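Local coordinates for protein nadb-ler3 (Gallus gallus, PDB 3WXB) that catalyses the NAD(P)H-dependent reduction of carbonyl compounds as a member of the short-chain dehydrogenase/reductase family, at residues P53-A58 / N80-P85; N176-A181 / C200-L205; S165-S170 / L261-S266. One frame throughout, in Å; residues are numbered along the deposited sequence.

Contact 1 (P53-A58 / N80-P85); sequences PEWVFA and NLVIVP
Val-56 and Ala-58 bind the neighbouring strand through both their N-H and C=O groups: in a parallel ladder Val-56 N reaches Asn-80 O, Val-82 N reaches Val-56 O, Ala-58 N reaches Val-82 O and Val-84 N reaches Ala-58 O, each at 2.8 Å. The short strand segments are twisted by 28° against each other, and their side chains sort onto two faces. On one, the Phe-57 ring lies alongside Val-82, with CD1 3.7 Å from Val-82 CB, while CG2 of Val-84 meets the ring at its edge, 3.8 Å from the same Phe-57 CD1. Helix 91-105 closes over this face, where Val-101 and Leu-105 touch Phe-57. The strands illustrate the beta-alpha-beta unit of a Rossmann fold: helix 69-77 carries the chain from strand 55-60 to strand 81-85, an outermost strand of the sheet within this chain. That helix and helix 37-47 pack on the other face, against Leu-81 and Ala-58. Leu-81 has CG anti to its own nitrogen (chi1 -178°), which sends CD1 across to the partner strand, 3.7 Å from Ala-58 CB and 4.1 Å from Val-56 CG1. Farther back, Asn-80 CB rests 3.3 Å from Glu-54 O.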
loop_
_atom_site.group_PDB
_atom_site.type_symbol
_atom_site.label_atom_id
_atom_site.label_comp_id
_atom_site.label_asym_id
_atom_site.label_seq_id
_atom_site.Cartn_x
_atom_site.Cartn_y
_atom_site.Cartn_z
ATOM N N PRO A 53 22.205 10.244 -22.056
ATOM C CA PRO A 53 20.958 10.105 -22.773
ATOM C C PRO A 53 20.827 11.195 -23.778
ATOM O O PRO A 53 21.343 12.234 -23.541
ATOM C CB PRO A 53 19.914 10.276 -21.670
ATOM C CG PRO A 53 20.573 9.952 -20.482
ATOM C CD PRO A 53 21.977 10.342 -20.619
ATOM N N GLU A 54 20.134 10.940 -24.872
ATOM C CA GLU A 54 19.743 11.981 -25.782
ATOM C C GLU A 54 18.732 12.944 -25.185
ATOM O O GLU A 54 18.743 14.093 -25.501
ATOM C CB GLU A 54 19.174 11.418 -27.070
ATOM C CG GLU A 54 19.809 12.058 -28.260
ATOM C CD GLU A 54 19.364 11.518 -29.573
ATOM O OE1 GLU A 54 19.512 10.318 -29.814
ATOM O OE2 GLU A 54 18.877 12.323 -30.363
ATOM N N TRP A 55 17.850 12.456 -24.331
ATOM C CA TRP A 55 16.899 13.293 -23.628
ATOM C C TRP A 55 16.828 12.870 -22.186
ATOM O O TRP A 55 16.585 11.726 -21.919
ATOM C CB TRP A 55 15.496 13.133 -24.180
ATOM C CG TRP A 55 15.208 13.454 -25.604
ATOM C CD1 TRP A 55 14.885 14.654 -26.110
ATOM C CD2 TRP A 55 15.125 12.532 -26.688
ATOM N NE1 TRP A 55 14.631 14.551 -27.442
ATOM C CE2 TRP A 55 14.780 13.256 -27.823
ATOM C CE3 TRP A 55 15.343 11.168 -26.809
ATOM C CZ2 TRP A 55 14.633 12.662 -29.072
ATOM C CZ3 TRP A 55 15.207 10.584 -28.041
ATOM C CH2 TRP A 55 14.851 11.325 -29.159
ATOM N N VAL A 56 17.024 13.806 -21.275
ATOM C CA VAL A 56 16.682 13.619 -19.896
ATOM C C VAL A 56 15.526 14.576 -19.650
ATOM O O VAL A 56 15.687 15.805 -19.745
ATOM C CB VAL A 56 17.828 13.977 -18.965
ATOM C CG1 VAL A 56 17.357 13.825 -17.511
ATOM C CG2 VAL A 56 19.054 13.085 -19.255
ATOM N N PHE A 57 14.346 14.013 -19.415
ATOM C CA PHE A 57 13.204 14.792 -18.990
ATOM C C PHE A 57 13.235 14.927 -17.478
ATOM O O PHE A 57 13.241 13.927 -16.716
ATOM C CB PHE A 57 11.933 14.151 -19.466
ATOM C CG PHE A 57 11.850 14.054 -20.959
ATOM C CD1 PHE A 57 11.377 15.136 -21.720
ATOM C CD2 PHE A 57 12.306 12.895 -21.627
ATOM C CE1 PHE A 57 11.324 15.039 -23.153
ATOM C CE2 PHE A 57 12.249 12.803 -23.042
ATOM C CZ PHE A 57 11.777 13.868 -23.793
ATOM N N ALA A 58 13.266 16.166 -17.011
ATOM C CA ALA A 58 13.257 16.357 -15.569
ATOM C C ALA A 58 11.917 17.036 -15.223
ATOM O O ALA A 58 11.640 18.159 -15.717
ATOM C CB ALA A 58 14.423 17.215 -15.182
ATOM N N ASN A 80 20.660 18.284 -23.683
ATOM C CA ASN A 80 19.863 17.039 -23.561
ATOM C C ASN A 80 18.843 17.065 -22.374
ATOM O O ASN A 80 17.923 16.241 -22.315
ATOM C CB ASN A 80 20.766 15.805 -23.532
ATOM C CG ASN A 80 21.884 15.908 -22.529
ATOM O OD1 ASN A 80 22.498 14.879 -22.171
ATOM N ND2 ASN A 80 22.182 17.130 -22.057
ATOM N N LEU A 81 18.985 18.042 -21.487
ATOM C CA LEU A 81 18.044 18.259 -20.370
ATOM C C LEU A 81 16.797 19.050 -20.740
ATOM O O LEU A 81 16.902 20.243 -21.085
ATOM C CB LEU A 81 18.754 18.975 -19.208
ATOM C CG LEU A 81 17.935 19.250 -17.914
ATOM C CD1 LEU A 81 17.215 17.954 -17.423
ATOM C CD2 LEU A 81 18.850 19.760 -16.827
ATOM N N VAL A 82 15.624 18.402 -20.659
ATOM C CA VAL A 82 14.329 18.997 -20.927
ATOM C C VAL A 82 13.535 19.113 -19.607
ATOM O O VAL A 82 13.208 18.082 -19.003
ATOM C CB VAL A 82 13.514 18.157 -21.904
ATOM C CG1 VAL A 82 12.155 18.789 -22.193
ATOM C CG2 VAL A 82 14.285 17.916 -23.237
ATOM N N ILE A 83 13.192 20.349 -19.195
ATOM C CA ILE A 83 12.397 20.590 -17.980
ATOM C C ILE A 83 10.905 20.558 -18.294
ATOM O O ILE A 83 10.429 21.296 -19.176
ATOM C CB ILE A 83 12.829 21.877 -17.249
ATOM C CG1 ILE A 83 14.240 21.707 -16.718
ATOM C CG2 ILE A 83 11.883 22.168 -16.050
ATOM C CD1 ILE A 83 14.919 23.008 -16.155
ATOM N N VAL A 84 10.178 19.659 -17.609
ATOM C CA VAL A 84 8.747 19.419 -17.817
ATOM C C VAL A 84 7.890 19.811 -16.559
ATOM O O VAL A 84 8.095 19.249 -15.437
ATOM C CB VAL A 84 8.466 17.924 -18.242
ATOM C CG1 VAL A 84 6.987 17.726 -18.646
ATOM C CG2 VAL A 84 9.391 17.477 -19.420
ATOM N N PRO A 85 6.966 20.819 -16.712
ATOM C CA PRO A 85 6.065 21.101 -15.565
ATOM C C PRO A 85 5.124 19.952 -15.293
ATOM O O PRO A 85 4.516 19.397 -16.219
ATOM C CB PRO A 85 5.246 22.388 -15.988
ATOM C CG PRO A 85 5.412 22.479 -17.522
ATOM C CD PRO A 85 6.695 21.682 -17.895
#

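Contact 2 (N176-A181 / C200-L205); sequences NISSTA and CSKAAL. With NDP (NADPH dihydro-nicotinamide-adenine-dinucleotide phosphate), chain C; EDO (1,2-ethanediol), chain D.
Leu-205 and Lys-202, one helical turn apart, grip the end of strand 173-177 in different ways. The tight part belongs to Leu-205, whose two branches spread along the strand: CD1 packs on Asn-176 CB at 3.9 Å, while CD2 lies 3.5 Å from Ile-177 O and also touches Ser-178 CA. The Asn-176 amide is held by Asn-115 through OD1 and by Thr-209 through ND2, and Ser-178 OG is bonded to Asn-206. On the far side of the helix, Ala-203 packs against Met-207 of the second subunit.

Toward the cofactor the carbon packing is looser, with Lys-202 CG 4.1 Å from Ser-179 CB, and polar bonds at the lysine tip take over. Lys-202 bends at chi2 (-64°) and then runs out nearly straight. At the tip, Lys-202 NZ donates to Ile-177 O at 2.8 Å, in the carbonyl plane. The same Lys-202 NZ donates to NADPH O3D, on the nicotinamide-side ribose, at 2.9 Å. The strand carbonyl thus serves as a second anchor for the amine that holds the ribose. Ser-179 OG accepts from Ala-181 N in an ST turn and makes a 2.5 Å hydrogen bond to O2 of an ethanediol, probably from the crystallisation liquor, beside the nicotinamide ring. Tyr-198 binds both this guest and NADPH. Tyr-198 and Lys-202, spaced four residues apart with Ser-179 nearby, match the Tyr-x-x-x-Lys signature and serine of the short-chain dehydrogenase/reductase active site.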
loop_
_atom_site.group_PDB
_atom_site.type_symbol
_atom_site.label_atom_id
_atom_site.label_comp_id
_atom_site.label_asym_id
_atom_site.label_seq_id
_atom_site.Cartn_x
_atom_site.Cartn_y
_atom_site.Cartn_z
ATOM N N ASN A 176 10.309 2.494 -9.558
ATOM C CA ASN A 176 9.592 3.126 -8.467
ATOM C C ASN A 176 10.430 3.336 -7.227
ATOM O O ASN A 176 10.858 2.385 -6.643
ATOM C CB ASN A 176 8.330 2.359 -8.170
ATOM C CG ASN A 176 7.382 2.405 -9.287
ATOM O OD1 ASN A 176 7.274 3.388 -9.925
ATOM N ND2 ASN A 176 6.737 1.325 -9.555
ATOM N N ILE A 177 10.665 4.589 -6.836
ATOM C CA ILE A 177 11.512 4.827 -5.670
ATOM C C ILE A 177 10.651 4.628 -4.397
ATOM O O ILE A 177 9.812 5.503 -4.058
ATOM C CB ILE A 177 12.146 6.219 -5.670
ATOM C CG1 ILE A 177 12.855 6.490 -7.005
ATOM C CG2 ILE A 177 13.099 6.372 -4.430
ATOM C CD1 ILE A 177 14.053 5.457 -7.297
ATOM N N SER A 178 10.915 3.550 -3.664
ATOM C CA SER A 178 10.076 3.139 -2.565
ATOM C C SER A 178 10.893 3.325 -1.302
ATOM O O SER A 178 11.821 4.129 -1.300
ATOM C CB SER A 178 9.660 1.684 -2.782
ATOM O OG SER A 178 8.674 1.245 -1.855
ATOM N N SER A 179 10.629 2.555 -0.258
ATOM C CA SER A 179 11.323 2.725 1.015
ATOM C C SER A 179 11.159 1.460 1.832
ATOM O O SER A 179 10.090 0.844 1.814
ATOM C CB SER A 179 10.699 3.869 1.848
ATOM O OG SER A 179 11.469 4.007 3.021
ATOM N N THR A 180 12.175 1.090 2.586
ATOM C CA THR A 180 12.052 -0.002 3.562
ATOM C C THR A 180 11.215 0.459 4.758
ATOM O O THR A 180 10.790 -0.373 5.569
ATOM C CB THR A 180 13.439 -0.529 4.088
ATOM O OG1 THR A 180 14.255 0.574 4.481
ATOM C CG2 THR A 180 14.180 -1.320 3.021
ATOM N N ALA A 181 10.918 1.761 4.854
ATOM C CA ALA A 181 9.853 2.197 5.801
ATOM C C ALA A 181 8.532 1.562 5.375
ATOM O O ALA A 181 7.698 1.333 6.232
ATOM C CB ALA A 181 9.710 3.723 5.834
ATOM N N CYS A 200 2.154 3.043 4.687
ATOM C CA CYS A 200 1.074 2.348 3.940
ATOM C C CYS A 200 1.208 2.657 2.448
ATOM O O CYS A 200 1.033 1.704 1.582
ATOM C CB CYS A 200 -0.341 2.791 4.447
ATOM S SG CYS A 200 -0.677 2.155 6.082
ATOM N N SER A 201 1.498 3.913 2.085
ATOM C CA SER A 201 1.662 4.248 0.659
ATOM C C SER A 201 2.876 3.524 0.015
ATOM O O SER A 201 2.819 3.188 -1.140
ATOM C CB SER A 201 1.831 5.749 0.407
ATOM O OG SER A 201 3.098 6.275 0.787
ATOM N N LYS A 202 3.956 3.345 0.772
ATOM C CA LYS A 202 5.152 2.646 0.188
ATOM C C LYS A 202 4.966 1.147 0.059
ATOM O O LYS A 202 5.429 0.559 -0.914
ATOM C CB LYS A 202 6.415 3.020 0.941
ATOM C CG LYS A 202 6.755 4.536 0.838
ATOM C CD LYS A 202 7.062 4.928 -0.645
ATOM C CE LYS A 202 7.853 6.325 -0.737
ATOM N NZ LYS A 202 8.146 6.738 -2.204
ATOM N N ALA A 203 4.275 0.519 1.017
ATOM C CA ALA A 203 3.893 -0.882 0.841
ATOM C C ALA A 203 2.968 -1.054 -0.373
ATOM O O ALA A 203 3.137 -1.988 -1.153
ATOM C CB ALA A 203 3.224 -1.484 2.175
ATOM N N ALA A 204 2.027 -0.117 -0.577
ATOM C CA ALA A 204 1.157 -0.177 -1.728
ATOM C C ALA A 204 1.912 0.037 -3.060
ATOM O O ALA A 204 1.501 -0.532 -4.078
ATOM C CB ALA A 204 -0.015 0.898 -1.601
ATOM N N LEU A 205 2.945 0.877 -3.030
ATOM C CA LEU A 205 3.796 1.122 -4.185
ATOM C C LEU A 205 4.590 -0.187 -4.485
ATOM O O LEU A 205 4.844 -0.491 -5.643
ATOM C CB LEU A 205 4.837 2.214 -3.839
ATOM C CG LEU A 205 5.811 2.647 -4.970
ATOM C CD1 LEU A 205 5.092 3.222 -6.233
ATOM C CD2 LEU A 205 6.840 3.679 -4.478
HETATM P PA NDP C . 12.404 15.545 -1.047
HETATM O O1A NDP C . 11.333 15.896 -0.067
HETATM O O2A NDP C . 13.683 16.085 -0.817
HETATM O O5B NDP C . 12.015 15.905 -2.445
HETATM C C5B NDP C . 10.641 15.662 -2.861
HETATM C C4B NDP C . 10.576 15.886 -4.332
HETATM O O4B NDP C . 9.250 15.373 -4.902
HETATM C C3B NDP C . 10.604 17.384 -4.719
HETATM O O3B NDP C . 11.126 17.418 -6.112
HETATM C C2B NDP C . 9.105 17.729 -4.750
HETATM O O2B NDP C . 8.789 18.907 -5.524
HETATM C C1B NDP C . 8.523 16.475 -5.459
HETATM N N9A NDP C . 6.999 16.356 -5.154
HETATM C C8A NDP C . 6.347 16.158 -3.981
HETATM N N7A NDP C . 5.023 16.162 -4.227
HETATM C C5A NDP C . 4.838 16.494 -5.495
HETATM C C6A NDP C . 3.727 16.645 -6.236
HETATM N N6A NDP C . 2.526 16.508 -5.645
HETATM N N1A NDP C . 3.822 16.915 -7.549
HETATM C C2A NDP C . 5.051 16.997 -8.153
HETATM N N3A NDP C . 6.189 16.862 -7.369
HETATM C C4A NDP C . 6.055 16.573 -6.079
HETATM O O3 NDP C . 12.379 13.904 -1.025
HETATM P PN NDP C . 13.648 12.971 -1.386
HETATM O O1N NDP C . 14.307 12.623 -0.134
HETATM O O2N NDP C . 14.403 13.519 -2.529
HETATM O O5D NDP C . 12.775 11.669 -1.838
HETATM C C5D NDP C . 12.549 11.262 -3.203
HETATM C C4D NDP C . 11.951 9.847 -3.179
HETATM O O4D NDP C . 12.807 8.994 -2.434
HETATM C C3D NDP C . 10.612 9.887 -2.388
HETATM O O3D NDP C . 9.730 9.034 -3.109
HETATM C C2D NDP C . 10.922 9.327 -1.060
HETATM O O2D NDP C . 9.787 8.704 -0.464
HETATM C C1D NDP C . 12.007 8.329 -1.389
HETATM N N1N NDP C . 12.830 8.010 -0.194
HETATM C C2N NDP C . 13.621 8.964 0.463
HETATM C C3N NDP C . 14.379 8.604 1.582
HETATM C C7N NDP C . 15.232 9.509 2.241
HETATM O O7N NDP C . 15.847 9.135 3.242
HETATM N N7N NDP C . 15.430 10.731 1.656
HETATM C C4N NDP C . 14.307 7.289 2.087
HETATM C C5N NDP C . 13.519 6.310 1.468
HETATM C C6N NDP C . 12.751 6.655 0.344
HETATM P P2B NDP C . 8.685 20.382 -4.784
HETATM O O1X NDP C . 7.787 20.989 -5.778
HETATM O O2X NDP C . 10.098 20.781 -4.715
HETATM O O3X NDP C . 8.031 20.098 -3.479
HETATM C C1 EDO D . 12.279 8.307 4.986
HETATM O O1 EDO D . 11.879 8.668 6.344
HETATM C C2 EDO D . 12.594 6.805 4.963
HETATM O O2 EDO D . 11.719 6.373 3.883
#

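Contact 3 (S165-S170 / L261-S266); sequences SGLSCS and LSEKDS
Leu-167 packs across Glu-263 where two loops of the Rossmann fold meet, each joining a helix to the next strand: loop 165-170 precedes strand 173-177, and loop 261-266 precedes strand 269-271. Strand 222-227 lies between those two in the sheet, and its Phe-222 touches both loops through Cys-169 and Leu-261. The Leu-167 side chain sets out toward Glu-263, the two side chains crossing at about a right angle. Its CB is modelled too close to Glu-263 CB for that spacing to be trusted. Farther along, CG lies 3.8 Å from Glu-263 CB. At the tip, CD2 turns over the start of the 3-10 segment, 3.5 Å from Glu-263 CB and 4.1 Å from Glu-263 CA, and reaches Ser-266 CB at 4.2 Å. Both loops are braced internally. Ser-168 OG accepts from Ser-170 N in an ST turn, and Asp-265 OD2 takes the N-H of Ser-262 on its anti side, 24° out of the carboxylate plane, at 3.0 Å. Beside the apolar pair of Cys-169 SG and Leu-261 CD1, a water provides the polar link, accepting from Cys-169 N at 2.9 Å and donating to Leu-261 O at 2.7 Å.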
loop_
_atom_site.group_PDB
_atom_site.type_symbol
_atom_site.label_atom_id
_atom_site.label_comp_id
_atom_site.label_asym_id
_atom_site.label_seq_id
_atom_site.Cartn_x
_atom_site.Cartn_y
_atom_site.Cartn_z
ATOM N N SER A 165 12.976 -11.425 -25.991
ATOM C CA SER A 165 12.616 -11.922 -24.677
ATOM C C SER A 165 13.174 -11.184 -23.476
ATOM O O SER A 165 12.574 -11.218 -22.439
ATOM C CB SER A 165 13.006 -13.401 -24.548
ATOM O OG SER A 165 11.973 -14.094 -23.932
ATOM N N GLY A 166 14.339 -10.576 -23.619
ATOM C CA GLY A 166 15.013 -9.943 -22.504
ATOM C C GLY A 166 14.363 -8.705 -21.903
ATOM O O GLY A 166 13.506 -8.123 -22.526
ATOM N N LEU A 167 14.778 -8.315 -20.704
ATOM C CA LEU A 167 14.222 -7.145 -20.059
ATOM C C LEU A 167 15.450 -6.494 -19.471
ATOM O O LEU A 167 16.388 -7.205 -19.081
ATOM C CB LEU A 167 13.255 -7.608 -18.945
ATOM C CG LEU A 167 11.735 -7.657 -19.098
ATOM C CD1 LEU A 167 11.170 -7.717 -20.494
ATOM C CD2 LEU A 167 11.028 -8.642 -18.182
ATOM N N SER A 168 15.508 -5.165 -19.468
ATOM C CA SER A 168 16.600 -4.455 -18.739
ATOM C C SER A 168 16.277 -2.955 -18.532
ATOM O O SER A 168 15.363 -2.438 -19.113
ATOM C CB SER A 168 17.918 -4.554 -19.525
ATOM O OG SER A 168 17.887 -3.644 -20.598
ATOM N N CYS A 169 17.073 -2.260 -17.755
ATOM C CA CYS A 169 16.817 -0.857 -17.572
ATOM C C CYS A 169 17.354 -0.026 -18.737
ATOM O O CYS A 169 17.138 1.181 -18.777
ATOM C CB CYS A 169 17.384 -0.411 -16.236
ATOM S SG CYS A 169 16.510 -1.246 -14.931
ATOM N N SER A 170 18.044 -0.665 -19.691
ATOM C CA SER A 170 18.531 0.049 -20.883
ATOM C C SER A 170 17.462 -0.066 -21.975
ATOM O O SER A 170 17.403 0.763 -22.878
ATOM C CB SER A 170 19.875 -0.515 -21.390
ATOM O OG SER A 170 20.961 -0.166 -20.531
ATOM N N LEU A 261 20.642 -5.134 -13.681
ATOM C CA LEU A 261 19.425 -5.936 -13.592
ATOM C C LEU A 261 19.033 -6.595 -14.918
ATOM O O LEU A 261 19.157 -5.971 -15.998
ATOM C CB LEU A 261 18.221 -5.053 -13.128
ATOM C CG LEU A 261 18.440 -4.346 -11.771
ATOM C CD1 LEU A 261 17.214 -3.488 -11.352
ATOM C CD2 LEU A 261 18.784 -5.351 -10.660
ATOM N N SER A 262 18.473 -7.812 -14.841
ATOM C CA SER A 262 17.945 -8.446 -16.019
ATOM C C SER A 262 16.568 -8.949 -15.725
ATOM O O SER A 262 15.980 -8.666 -14.649
ATOM C CB SER A 262 18.836 -9.592 -16.499
ATOM O OG SER A 262 18.814 -10.574 -15.506
ATOM N N GLU A 263 16.014 -9.660 -16.684
ATOM C CA GLU A 263 14.606 -9.946 -16.567
ATOM C C GLU A 263 14.271 -10.795 -15.358
ATOM O O GLU A 263 13.138 -10.721 -14.885
ATOM C CB GLU A 263 13.991 -10.502 -17.857
ATOM C CG GLU A 263 13.784 -11.996 -17.899
ATOM C CD GLU A 263 14.779 -12.628 -18.824
ATOM O OE1 GLU A 263 14.400 -13.627 -19.504
ATOM O OE2 GLU A 263 15.926 -12.101 -18.895
ATOM N N LYS A 264 15.230 -11.578 -14.840
ATOM C CA LYS A 264 14.919 -12.340 -13.624
ATOM C C LYS A 264 14.615 -11.414 -12.445
ATOM O O LYS A 264 13.985 -11.828 -11.485
ATOM C CB LYS A 264 15.987 -13.362 -13.250
ATOM C CG LYS A 264 15.880 -14.603 -14.196
ATOM C CD LYS A 264 17.053 -15.634 -14.018
ATOM C CE LYS A 264 16.587 -16.947 -13.305
ATOM N NZ LYS A 264 16.971 -17.161 -11.813
ATOM N N ASP A 265 15.046 -10.165 -12.535
ATOM C CA ASP A 265 14.885 -9.208 -11.398
ATOM C C ASP A 265 13.629 -8.355 -11.480
ATOM O O ASP A 265 13.371 -7.537 -10.561
ATOM C CB ASP A 265 16.077 -8.270 -11.319
ATOM C CG ASP A 265 17.385 -9.007 -11.190
ATOM O OD1 ASP A 265 17.447 -9.849 -10.295
ATOM O OD2 ASP A 265 18.347 -8.697 -11.929
ATOM N N SER A 266 12.809 -8.540 -12.510
ATOM C CA SER A 266 11.629 -7.679 -12.693
ATOM C C SER A 266 10.622 -7.933 -11.559
ATOM O O SER A 266 10.248 -9.075 -11.304
ATOM C CB SER A 266 10.967 -7.956 -14.041
ATOM O OG SER A 266 10.044 -6.920 -14.383
HETATM O O HOH W 1 19.512 -3.384 -16.657
#

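From the N terminus, contact 1 comes first: it closes a loop of 21 residues containing helix 69-77 and is complete before the others begin. Residues 165-170 then open contact 3, whose 90-residue loop ends only at 261-266. Contact 2 is nested inside that span, joining the end of strand 173-177 to helix 196-216. Nothing crosses. Contacts 1 and 2 reach the same parallel sheet on opposite sides of the chain's centre, their centres about 26 Å apart, the first at an outer strand and the second beside the cofactor. Contact 3, whose centre is about 21 Å from that of contact 2, ties together the approaches to strands 173-177 and 269-271, away from the NADPH site.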